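Aminotransferase, class I (Staphylococcus aureus, PDB 2O1B) probably catalyses the reversible transfer of an amino group between amino acids and 2-oxo acids, such as aspartate and 2-oxoglutarate, using pyridoxal-5'-phosphate as cofactor. Local coordinates at residues N192-T197 / Y338-T343; L363-K368 / Y377-L382; H166-W171 / L187-N192; L138-Y143 / P159-P164. All blocks are in the same frame, centred on the assembly; numbering follows the deposited sequence.

Contact 1: N192-T197 / Y338-T343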
# COMPACT_ATOMS: atom_id res chain seq x y z
N ASN A 192 -11.19 19.27 -5.23
CA ASN A 192 -12.27 18.41 -4.81
C ASN A 192 -12.60 18.87 -3.38
O ASN A 192 -11.80 18.64 -2.48
CB ASN A 192 -11.81 16.95 -4.85
CG ASN A 192 -12.94 15.95 -4.56
OD1 ASN A 192 -14.01 16.31 -4.09
ND2 ASN A 192 -12.67 14.67 -4.85
N PRO A 193 -13.80 19.42 -3.15
CA PRO A 193 -15.05 19.31 -3.92
C PRO A 193 -15.52 20.47 -4.82
O PRO A 193 -16.54 20.31 -5.51
CB PRO A 193 -16.06 19.17 -2.80
CG PRO A 193 -15.51 20.20 -1.73
CD PRO A 193 -14.01 20.22 -1.92
N THR A 194 -14.82 21.61 -4.81
CA THR A 194 -15.36 22.86 -5.37
C THR A 194 -15.20 23.00 -6.89
O THR A 194 -15.87 23.83 -7.50
CB THR A 194 -14.75 24.11 -4.70
OG1 THR A 194 -13.40 24.27 -5.16
CG2 THR A 194 -14.78 24.01 -3.17
N GLY A 195 -14.31 22.20 -7.49
CA GLY A 195 -14.08 22.23 -8.95
C GLY A 195 -13.25 23.43 -9.43
O GLY A 195 -13.14 23.67 -10.65
N SER A 196 -12.68 24.16 -8.47
CA SER A 196 -11.89 25.35 -8.72
C SER A 196 -10.60 24.97 -9.41
O SER A 196 -10.05 23.91 -9.14
CB SER A 196 -11.55 26.02 -7.39
OG SER A 196 -12.72 26.25 -6.59
N THR A 197 -10.12 25.84 -10.30
CA THR A 197 -8.88 25.61 -11.04
C THR A 197 -7.82 26.66 -10.68
O THR A 197 -8.15 27.72 -10.13
CB THR A 197 -9.12 25.63 -12.56
OG1 THR A 197 -9.82 26.82 -12.93
CG2 THR A 197 -9.91 24.38 -13.00
N TYR A 338 -17.40 17.26 -10.70
CA TYR A 338 -18.51 17.60 -9.78
C TYR A 338 -19.12 18.98 -10.00
O TYR A 338 -18.51 19.86 -10.63
CB TYR A 338 -18.06 17.49 -8.32
CG TYR A 338 -17.15 16.34 -7.99
CD1 TYR A 338 -17.66 15.08 -7.66
CD2 TYR A 338 -15.76 16.51 -7.98
CE1 TYR A 338 -16.81 14.01 -7.35
CE2 TYR A 338 -14.91 15.45 -7.67
CZ TYR A 338 -15.44 14.21 -7.35
OH TYR A 338 -14.60 13.16 -7.03
N VAL A 339 -20.33 19.19 -9.47
CA VAL A 339 -20.83 20.55 -9.23
C VAL A 339 -21.04 20.77 -7.71
O VAL A 339 -21.52 19.88 -7.01
CB VAL A 339 -22.09 20.88 -10.08
CG1 VAL A 339 -22.56 22.33 -9.86
CG2 VAL A 339 -21.80 20.67 -11.56
N TRP A 340 -20.62 21.93 -7.24
CA TRP A 340 -20.65 22.33 -5.82
C TRP A 340 -21.91 23.18 -5.68
O TRP A 340 -21.96 24.30 -6.18
CB TRP A 340 -19.36 23.12 -5.52
CG TRP A 340 -19.01 23.56 -4.11
CD1 TRP A 340 -18.66 24.82 -3.72
CD2 TRP A 340 -18.88 22.73 -2.94
NE1 TRP A 340 -18.35 24.85 -2.39
CE2 TRP A 340 -18.47 23.58 -1.88
CE3 TRP A 340 -19.07 21.37 -2.69
CZ2 TRP A 340 -18.27 23.10 -0.58
CZ3 TRP A 340 -18.87 20.89 -1.39
CH2 TRP A 340 -18.48 21.76 -0.35
N LEU A 341 -22.92 22.60 -5.02
CA LEU A 341 -24.28 23.17 -4.94
C LEU A 341 -24.55 23.72 -3.54
O LEU A 341 -24.27 23.04 -2.55
CB LEU A 341 -25.31 22.06 -5.21
CG LEU A 341 -26.73 22.23 -5.79
CD1 LEU A 341 -27.70 21.41 -4.96
CD2 LEU A 341 -27.23 23.66 -5.93
N GLU A 342 -25.11 24.92 -3.46
CA GLU A 342 -25.58 25.46 -2.17
C GLU A 342 -26.74 24.64 -1.62
O GLU A 342 -27.61 24.18 -2.37
CB GLU A 342 -26.05 26.91 -2.33
CG GLU A 342 -24.94 27.90 -2.69
CD GLU A 342 -25.28 29.35 -2.34
OE1 GLU A 342 -26.02 29.59 -1.37
OE2 GLU A 342 -24.79 30.25 -3.05
N THR A 343 -26.73 24.43 -0.30
CA THR A 343 -27.92 23.96 0.39
C THR A 343 -28.92 25.12 0.53
O THR A 343 -28.52 26.30 0.59
CB THR A 343 -27.62 23.38 1.78
OG1 THR A 343 -27.07 24.39 2.64
CG2 THR A 343 -26.67 22.18 1.67
O HOH W 1 -17.20 20.74 -8.45
O HOH W 2 -18.37 23.34 -8.74

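Contact 2: L363-K368 / Y377-L382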
# COMPACT_ATOMS: atom_id res chain seq x y z
N LEU A 363 -28.42 10.48 -4.00
CA LEU A 363 -27.33 10.45 -3.05
C LEU A 363 -26.31 11.51 -3.45
O LEU A 363 -25.84 11.52 -4.59
CB LEU A 363 -26.65 9.08 -3.00
CG LEU A 363 -26.23 8.48 -1.65
CD1 LEU A 363 -24.93 7.67 -1.83
CD2 LEU A 363 -26.06 9.50 -0.53
N VAL A 364 -25.99 12.41 -2.53
CA VAL A 364 -24.96 13.40 -2.80
C VAL A 364 -23.91 13.31 -1.72
O VAL A 364 -24.12 12.65 -0.69
CB VAL A 364 -25.51 14.86 -2.89
CG1 VAL A 364 -26.52 15.00 -4.03
CG2 VAL A 364 -26.11 15.32 -1.54
N ALA A 365 -22.79 13.97 -1.95
CA ALA A 365 -21.78 14.11 -0.93
C ALA A 365 -21.98 15.42 -0.18
O ALA A 365 -21.92 16.50 -0.78
CB ALA A 365 -20.39 14.04 -1.54
N PRO A 366 -22.23 15.33 1.14
CA PRO A 366 -22.35 16.52 1.96
C PRO A 366 -21.03 17.28 2.02
O PRO A 366 -19.96 16.68 2.04
CB PRO A 366 -22.70 15.95 3.35
CG PRO A 366 -22.18 14.55 3.34
CD PRO A 366 -22.41 14.10 1.92
N GLY A 367 -21.12 18.60 2.04
CA GLY A 367 -19.93 19.43 2.12
C GLY A 367 -19.14 19.29 3.41
O GLY A 367 -17.95 19.61 3.44
N LYS A 368 -19.79 18.83 4.47
CA LYS A 368 -19.19 18.87 5.82
C LYS A 368 -17.80 18.21 5.93
O LYS A 368 -16.86 18.88 6.37
CB LYS A 368 -20.13 18.34 6.91
CG LYS A 368 -19.49 18.32 8.31
CD LYS A 368 -20.53 18.41 9.42
CE LYS A 368 -19.92 18.19 10.80
NZ LYS A 368 -18.73 19.07 11.03
N TYR A 377 -22.99 23.41 1.53
CA TYR A 377 -22.93 22.95 0.15
C TYR A 377 -23.01 21.43 0.10
O TYR A 377 -22.74 20.76 1.08
CB TYR A 377 -21.61 23.31 -0.50
CG TYR A 377 -21.39 24.77 -0.76
CD1 TYR A 377 -21.66 25.32 -2.00
CD2 TYR A 377 -20.90 25.60 0.25
CE1 TYR A 377 -21.46 26.66 -2.24
CE2 TYR A 377 -20.69 26.94 0.01
CZ TYR A 377 -20.98 27.46 -1.24
OH TYR A 377 -20.76 28.80 -1.48
N VAL A 378 -23.35 20.92 -1.07
CA VAL A 378 -23.24 19.51 -1.35
C VAL A 378 -22.48 19.32 -2.66
O VAL A 378 -22.52 20.20 -3.53
CB VAL A 378 -24.63 18.81 -1.39
CG1 VAL A 378 -25.31 18.88 -0.02
CG2 VAL A 378 -25.52 19.42 -2.48
N ARG A 379 -21.78 18.20 -2.77
CA ARG A 379 -21.03 17.85 -3.97
C ARG A 379 -21.82 16.86 -4.82
O ARG A 379 -22.33 15.85 -4.31
CB ARG A 379 -19.68 17.26 -3.58
CG ARG A 379 -18.64 17.20 -4.70
CD ARG A 379 -17.47 16.29 -4.30
NE ARG A 379 -17.89 14.89 -4.24
CZ ARG A 379 -17.09 13.87 -3.91
NH1 ARG A 379 -15.81 14.06 -3.61
NH2 ARG A 379 -17.58 12.63 -3.89
N ILE A 380 -21.91 17.15 -6.10
CA ILE A 380 -22.75 16.39 -7.01
C ILE A 380 -21.88 15.85 -8.14
O ILE A 380 -21.27 16.63 -8.88
CB ILE A 380 -23.89 17.27 -7.57
CG1 ILE A 380 -24.93 17.54 -6.46
CG2 ILE A 380 -24.52 16.64 -8.81
CD1 ILE A 380 -26.02 18.51 -6.84
N SER A 381 -21.80 14.53 -8.23
CA SER A 381 -20.97 13.89 -9.25
C SER A 381 -21.68 13.77 -10.59
O SER A 381 -22.80 13.27 -10.66
CB SER A 381 -20.54 12.50 -8.79
OG SER A 381 -19.81 11.83 -9.81
N LEU A 382 -21.00 14.23 -11.64
CA LEU A 382 -21.54 14.14 -12.99
C LEU A 382 -21.09 12.83 -13.66
O LEU A 382 -21.26 12.65 -14.86
CB LEU A 382 -21.10 15.35 -13.81
CG LEU A 382 -21.55 16.74 -13.32
CD1 LEU A 382 -20.59 17.81 -13.81
CD2 LEU A 382 -22.98 17.05 -13.72

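Contact 3: H166-W171 / L187-N192. With PLP (pyridoxal-5'-phosphate), chain B.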
# COMPACT_ATOMS: atom_id res chain seq x y z
N HIS A 166 -14.07 31.45 -6.32
CA HIS A 166 -12.88 30.93 -7.00
C HIS A 166 -11.96 30.05 -6.15
O HIS A 166 -11.13 29.33 -6.70
CB HIS A 166 -12.12 32.08 -7.68
CG HIS A 166 -12.93 32.80 -8.72
ND1 HIS A 166 -13.30 32.21 -9.91
CD2 HIS A 166 -13.44 34.05 -8.75
CE1 HIS A 166 -14.01 33.06 -10.63
NE2 HIS A 166 -14.10 34.19 -9.95
N TYR A 167 -12.14 30.09 -4.83
CA TYR A 167 -11.43 29.19 -3.90
C TYR A 167 -9.91 29.13 -4.11
O TYR A 167 -9.32 28.04 -4.19
CB TYR A 167 -12.04 27.78 -3.94
CG TYR A 167 -13.44 27.71 -3.38
CD1 TYR A 167 -14.55 27.61 -4.22
CD2 TYR A 167 -13.66 27.75 -2.00
CE1 TYR A 167 -15.85 27.54 -3.70
CE2 TYR A 167 -14.94 27.68 -1.47
CZ TYR A 167 -16.03 27.57 -2.33
OH TYR A 167 -17.29 27.51 -1.79
N LEU A 168 -9.29 30.30 -4.23
CA LEU A 168 -7.84 30.39 -4.38
C LEU A 168 -7.22 30.83 -3.04
O LEU A 168 -7.88 31.53 -2.26
CB LEU A 168 -7.50 31.39 -5.48
CG LEU A 168 -7.86 31.06 -6.94
CD1 LEU A 168 -7.31 32.17 -7.86
CD2 LEU A 168 -7.34 29.68 -7.37
N PRO A 169 -5.97 30.41 -2.75
CA PRO A 169 -5.40 30.78 -1.46
C PRO A 169 -5.19 32.28 -1.34
O PRO A 169 -4.91 32.94 -2.35
CB PRO A 169 -4.04 30.07 -1.45
CG PRO A 169 -4.12 29.04 -2.54
CD PRO A 169 -5.02 29.64 -3.56
N ASP A 170 -5.35 32.81 -0.13
CA ASP A 170 -4.98 34.19 0.13
C ASP A 170 -3.96 34.18 1.26
O ASP A 170 -4.32 34.17 2.45
CB ASP A 170 -6.19 35.05 0.49
CG ASP A 170 -5.83 36.54 0.61
OD1 ASP A 170 -6.75 37.38 0.63
OD2 ASP A 170 -4.63 36.88 0.66
N TRP A 171 -2.69 34.19 0.86
CA TRP A 171 -1.59 34.00 1.78
C TRP A 171 -1.50 35.13 2.81
O TRP A 171 -1.03 34.92 3.93
CB TRP A 171 -0.28 33.82 1.01
CG TRP A 171 -0.34 32.74 -0.03
CD1 TRP A 171 -0.26 32.90 -1.38
CD2 TRP A 171 -0.50 31.33 0.19
NE1 TRP A 171 -0.35 31.69 -2.02
CE2 TRP A 171 -0.51 30.70 -1.08
CE3 TRP A 171 -0.64 30.53 1.33
CZ2 TRP A 171 -0.64 29.32 -1.23
CZ3 TRP A 171 -0.78 29.16 1.18
CH2 TRP A 171 -0.78 28.57 -0.10
N LEU A 187 -2.27 21.44 -1.77
CA LEU A 187 -3.06 22.22 -2.71
C LEU A 187 -3.68 21.22 -3.67
O LEU A 187 -3.12 20.15 -3.90
CB LEU A 187 -2.18 23.23 -3.46
CG LEU A 187 -1.62 24.39 -2.61
CD1 LEU A 187 -0.72 25.30 -3.41
CD2 LEU A 187 -2.74 25.20 -1.93
N THR A 188 -4.84 21.57 -4.21
CA THR A 188 -5.62 20.67 -5.06
C THR A 188 -6.36 21.50 -6.10
O THR A 188 -7.35 22.15 -5.78
CB THR A 188 -6.68 19.89 -4.23
OG1 THR A 188 -6.14 19.53 -2.95
CG2 THR A 188 -7.15 18.66 -4.98
N TYR A 189 -5.85 21.50 -7.34
CA TYR A 189 -6.47 22.15 -8.48
C TYR A 189 -6.36 21.26 -9.72
O TYR A 189 -5.26 20.94 -10.17
CB TYR A 189 -5.87 23.55 -8.73
CG TYR A 189 -6.11 24.45 -7.55
CD1 TYR A 189 -5.13 24.63 -6.58
CD2 TYR A 189 -7.35 25.07 -7.36
CE1 TYR A 189 -5.36 25.44 -5.46
CE2 TYR A 189 -7.60 25.85 -6.25
CZ TYR A 189 -6.60 26.04 -5.30
OH TYR A 189 -6.86 26.83 -4.22
N PRO A 190 -7.50 20.85 -10.28
CA PRO A 190 -8.86 21.16 -9.82
C PRO A 190 -9.19 20.69 -8.41
O PRO A 190 -8.83 19.56 -8.03
CB PRO A 190 -9.74 20.43 -10.85
CG PRO A 190 -8.88 20.28 -12.04
CD PRO A 190 -7.51 20.02 -11.49
N ASN A 191 -9.86 21.55 -7.63
CA ASN A 191 -10.21 21.23 -6.24
C ASN A 191 -11.37 20.24 -6.12
O ASN A 191 -12.38 20.35 -6.81
CB ASN A 191 -10.53 22.49 -5.43
CG ASN A 191 -10.56 22.24 -3.91
OD1 ASN A 191 -11.23 22.96 -3.17
ND2 ASN A 191 -9.82 21.23 -3.45
N ASN A 192 -11.19 19.27 -5.23
CA ASN A 192 -12.27 18.41 -4.81
C ASN A 192 -12.60 18.87 -3.38
O ASN A 192 -11.80 18.64 -2.48
CB ASN A 192 -11.81 16.95 -4.85
CG ASN A 192 -12.94 15.95 -4.56
OD1 ASN A 192 -14.01 16.31 -4.09
ND2 ASN A 192 -12.67 14.67 -4.85
N1 PLP B . -7.09 13.26 -4.50
C2 PLP B . -8.27 13.73 -5.04
C2A PLP B . -8.52 15.22 -5.05
C3 PLP B . -9.18 12.82 -5.58
O3 PLP B . -10.36 13.24 -6.12
C4 PLP B . -8.89 11.45 -5.56
C4A PLP B . -9.56 10.59 -6.59
C5 PLP B . -7.69 10.98 -5.00
C6 PLP B . -6.79 11.90 -4.47
C5A PLP B . -7.37 9.50 -4.95
O4P PLP B . -7.00 8.97 -6.21
P PLP B . -6.45 7.46 -6.35
O1P PLP B . -7.51 6.59 -7.00
O2P PLP B . -6.13 6.97 -4.96
O3P PLP B . -5.22 7.51 -7.21

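Contact 4: L138-Y143 / P159-P164. With PLP (pyridoxal-5'-phosphate), chain B.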
# COMPACT_ATOMS: atom_id res chain seq x y z
N LEU A 138 -4.28 22.60 5.23
CA LEU A 138 -5.21 21.78 4.47
C LEU A 138 -6.36 22.61 3.86
O LEU A 138 -7.04 23.33 4.58
CB LEU A 138 -5.79 20.69 5.40
CG LEU A 138 -5.17 19.28 5.45
CD1 LEU A 138 -3.70 19.18 5.05
CD2 LEU A 138 -5.42 18.56 6.74
N PRO A 139 -6.59 22.48 2.53
CA PRO A 139 -7.64 23.29 1.89
C PRO A 139 -9.01 23.06 2.51
O PRO A 139 -9.44 21.91 2.70
CB PRO A 139 -7.64 22.78 0.44
CG PRO A 139 -6.33 22.17 0.24
CD PRO A 139 -5.92 21.60 1.57
N ASP A 140 -9.68 24.16 2.85
CA ASP A 140 -11.05 24.15 3.36
C ASP A 140 -11.89 25.09 2.50
O ASP A 140 -11.72 26.31 2.59
CB ASP A 140 -11.04 24.62 4.82
CG ASP A 140 -12.42 24.55 5.47
OD1 ASP A 140 -13.42 24.23 4.77
OD2 ASP A 140 -12.49 24.83 6.69
N PRO A 141 -12.78 24.54 1.64
CA PRO A 141 -13.15 23.14 1.50
C PRO A 141 -12.16 22.42 0.63
O PRO A 141 -11.74 22.95 -0.39
CB PRO A 141 -14.51 23.19 0.79
CG PRO A 141 -14.84 24.65 0.60
CD PRO A 141 -13.55 25.37 0.70
N GLY A 142 -11.79 21.22 1.03
CA GLY A 142 -10.78 20.47 0.31
C GLY A 142 -10.95 18.99 0.53
O GLY A 142 -11.89 18.55 1.18
N TYR A 143 -10.00 18.22 0.00
CA TYR A 143 -10.14 16.77 -0.03
C TYR A 143 -10.04 16.14 1.36
O TYR A 143 -9.30 16.63 2.23
CB TYR A 143 -9.15 16.18 -1.00
CG TYR A 143 -9.39 14.75 -1.40
CD1 TYR A 143 -10.59 14.36 -2.02
CD2 TYR A 143 -8.40 13.78 -1.21
CE1 TYR A 143 -10.80 13.05 -2.40
CE2 TYR A 143 -8.61 12.48 -1.58
CZ TYR A 143 -9.80 12.12 -2.19
OH TYR A 143 -9.99 10.81 -2.57
N PRO A 159 -6.59 24.61 8.86
CA PRO A 159 -7.29 24.86 7.59
C PRO A 159 -6.73 26.01 6.78
O PRO A 159 -6.41 27.06 7.34
CB PRO A 159 -8.72 25.20 8.02
CG PRO A 159 -8.79 24.97 9.48
CD PRO A 159 -7.41 25.04 10.01
N LEU A 160 -6.62 25.80 5.47
CA LEU A 160 -6.34 26.86 4.51
C LEU A 160 -7.71 27.32 4.00
O LEU A 160 -8.34 26.64 3.19
CB LEU A 160 -5.47 26.35 3.36
CG LEU A 160 -5.14 27.29 2.18
CD1 LEU A 160 -4.35 28.52 2.63
CD2 LEU A 160 -4.42 26.56 1.05
N ASN A 161 -8.15 28.48 4.48
CA ASN A 161 -9.51 28.93 4.20
C ASN A 161 -9.69 29.49 2.79
O ASN A 161 -9.14 30.54 2.41
CB ASN A 161 -10.01 29.88 5.30
CG ASN A 161 -10.17 29.18 6.65
OD1 ASN A 161 -10.68 28.06 6.73
ND2 ASN A 161 -9.72 29.84 7.71
N LEU A 162 -10.45 28.76 1.99
CA LEU A 162 -10.72 29.13 0.61
C LEU A 162 -12.16 29.60 0.47
O LEU A 162 -13.08 29.00 1.04
CB LEU A 162 -10.44 27.95 -0.33
CG LEU A 162 -9.11 27.21 -0.14
CD1 LEU A 162 -9.04 26.00 -1.06
CD2 LEU A 162 -7.92 28.12 -0.39
N GLU A 163 -12.36 30.68 -0.28
CA GLU A 163 -13.67 31.31 -0.38
C GLU A 163 -14.19 31.31 -1.81
O GLU A 163 -13.41 31.46 -2.76
CB GLU A 163 -13.62 32.73 0.17
CG GLU A 163 -13.30 32.77 1.64
CD GLU A 163 -13.35 34.15 2.23
OE1 GLU A 163 -13.13 35.14 1.49
OE2 GLU A 163 -13.59 34.25 3.45
N PRO A 164 -15.52 31.17 -1.98
CA PRO A 164 -16.11 31.21 -3.31
C PRO A 164 -16.06 32.64 -3.87
O PRO A 164 -15.91 33.58 -3.09
CB PRO A 164 -17.57 30.78 -3.06
CG PRO A 164 -17.84 31.17 -1.67
CD PRO A 164 -16.55 30.99 -0.93
N1 PLP B . -7.09 13.26 -4.50
C2 PLP B . -8.27 13.73 -5.04
C2A PLP B . -8.52 15.22 -5.05
C3 PLP B . -9.18 12.82 -5.58
O3 PLP B . -10.36 13.24 -6.12
C4 PLP B . -8.89 11.45 -5.56
C4A PLP B . -9.56 10.59 -6.59
C5 PLP B . -7.69 10.98 -5.00
C6 PLP B . -6.79 11.90 -4.47
C5A PLP B . -7.37 9.50 -4.95
O4P PLP B . -7.00 8.97 -6.21
P PLP B . -6.45 7.46 -6.35
O1P PLP B . -7.51 6.59 -7.00
O2P PLP B . -6.13 6.97 -4.96
O3P PLP B . -5.22 7.51 -7.21

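Contact 1: N192-T197 / Y338-T343
Trp340 receives the loop residues Pro193 and Thr194 on one face of its indole. CG of Pro193 stands 3.8 Å from the centroid of the six-membered ring, 25° off the normal, while CG2 of Thr194 lies 3.9 Å from that of the five-membered ring. These two CH-pi contacts cover both halves of the indole. A cis peptide bond precedes Pro193, in the loop that follows strand 182-187. With CG2 anti to its carbonyl carbon, Thr194 lays the methyl over the ring and leaves OG1 to share a 2.5 Å hydrogen bond with OG of Ser196.

Tyr338, two residues back on the same side of the strand, brings CE2 to 3.7 Å from CG of Asn192, the amide and ring planes 32° apart. Its OH bonds to Tyr223, and Asn192 OD1 to Arg379. Water adds a polar link: one molecule accepts from Trp340 N at 3.0 Å and lies within bonding distance of Thr194 O.

The indole also stacks on Tyr377, and its NE1 bonds to the OH of Tyr167. Strand 338-342 runs between strands 330-331 and 377-381 of the antiparallel sheet, with the loop leading to helix 200-210 packed against it.

Contact 2: L363-K368 / Y377-L382
A beta hairpin at the edge of the four-stranded antiparallel sheet pairs the short strand 365-366 with strand 377-381. Ala365 and Arg379 form a hydrogen-bonded pair: the N of Arg379 donates to the O of Ala365 over 2.6 Å, nearly straight at 174°, and the N of Ala365 returns a bond of 3.1 Å to the O of Arg379. Both donors lie in the carbonyl planes they address. Pro366 and Val378 follow as a non-hydrogen-bonded pair, a place where the proline's lack of an N-H costs no bond between these strands. One residue on, the N of Gly367 reaches the O of Tyr377 at 2.9 Å, but this bond is bent to 133° as the chain turns out of the strand.

The side chains divide between the two faces. CB of Ala365 rests against the arginine chain, 3.8 Å from NE of Arg379. That chain leaves the backbone with CG anti to N and then bends at chi3 (69°), which carries the guanidinium past the small methyl; NH1 goes on to OD1 of Asn192. On the face of Val378, Val364 spreads its two methyls over two neighbours: CG2 lies 3.8 Å from CB of Val378 and CG1 3.9 Å from CG1 of Ile380. Leu356 and Phe319, of helices 349-360 and 302-325, pack on this apolar side.

The arrangement belongs to the small C-terminal domain of class I aminotransferases, where an arginine on this sheet usually binds the substrate's alpha-carboxylate; the side chain of Arg379 comes within about 6 Å of the cofactor, consistent with that role.

Contact 3: H166-W171 / L187-N192
The O of Tyr167 accepts a 2.7 Å hydrogen bond from the OH of Tyr189. The hydroxyl lies in the carbonyl plane, on a lone pair, and the oxygen in turn sits at the edge of the phenol ring, close to its plane. Tyr189 reaches across with CG anti to its own carbonyl carbon (chi1 -61°), bridging backbones that are otherwise well separated: even the CA atoms of Tyr167 and Asn191 are 8.4 Å apart.

Apolar groups collect round this bond. CD of Pro169 comes to 3.4 Å from the OH of Tyr189, meeting it from the opposite direction, and CD2 of Leu168 approaches CE2 of the ring at 4.0 Å. Further along, CD2 of Leu187 touches both CG of Pro169 and, more loosely, CH2 of Trp171. The proline's own CB rests over one face of that indole, and Phe210 meets the indole edge-to-face.

At its far end, segment 187-192 enters the cofactor site. ND2 of Asn192 donates to O3 of pyridoxal-5'-phosphate at 3.0 Å, with an angle of 158°, and CG2 of Thr188 packs 3.7 Å from the C2A methyl. OG1 of Thr188 bonds to Tyr146.

One tyrosine hydroxyl thus provides the polar tie between the loop before helix 176-181 and the cofactor-binding loop, with apolar packing beside it, while the hydrogen bond from the amide of Asn192 to O3 would probably stabilise negative charge on the phenolic oxygen of the cofactor.

Contact 4: L138-Y143 / P159-P164
Strands 135-140 and 156-161 are the two parallel strands of a beta-alpha-beta unit, joined through helix 146-152, at one edge of the seven-stranded sheet of the large domain. Three backbone hydrogen bonds hold them. Leu160 takes part twice: its N donates to the O of Leu138 at 2.7 Å, and its O accepts from the N of Asp140 at 2.8 Å. Next, the N of Leu162 reaches the O of Asp140, also at 2.8 Å, continuing the pairing as the first chain turns away through the cis peptide before Pro141; this backbone O has a second partner in the side chain of Asn373. The first bond is straight at hydrogen (175°), yet its donor stands well above the carbonyl plane, and the local strand axes are 44° apart.

Apolar contacts lie on the side of Pro139 and Leu160. CD1 of Leu162 comes 3.8 Å from CB of Pro139, and its CB packs more loosely on CD of Pro141. CG of this leucine is anti to its carbonyl carbon (chi1 -48°), which directs the branch back across the strand end; Leu160 itself touches Leu187 of strand 182-187, which lies beyond strand 135-140 in the sheet.

The opposite face carries Asp140 between Pro159 and Asn161. CB of Pro159 rests 4.0 Å from CB of Asp140, the two side chains lying alongside each other.

Beyond the strand, the chain delivers an aromatic ring to the cofactor: Tyr143 stacks over the pyridine of pyridoxal-5'-phosphate. C2 of the cofactor lies over the centre of the Tyr143 ring, and OH of Tyr143 is 3.2 Å from C4 of the cofactor.

How the contacts relate
All four contacts are largely buried, but contact 4 reaches the surface through Pro159 and Asn161. Contacts 1 and 2 share the antiparallel sheet, since strands 338-342 and 377-381 are neighbours in it; contacts 3 and 4 belong to the large domain with its mostly parallel sheet, and both reach pyridoxal-5'-phosphate. Backbone pairing dominates contacts 2 and 4, antiparallel in one and parallel in the other, whereas contact 1 packs a loop on a strand and contact 3 joins two loops, both through aromatic rings and prolines, with water added in contact 1. Asn192, common to contacts 1 and 3, connects the two regions: its OD1 meets Arg379 of contact 2, and its amide packs on Tyr143 of contact 4.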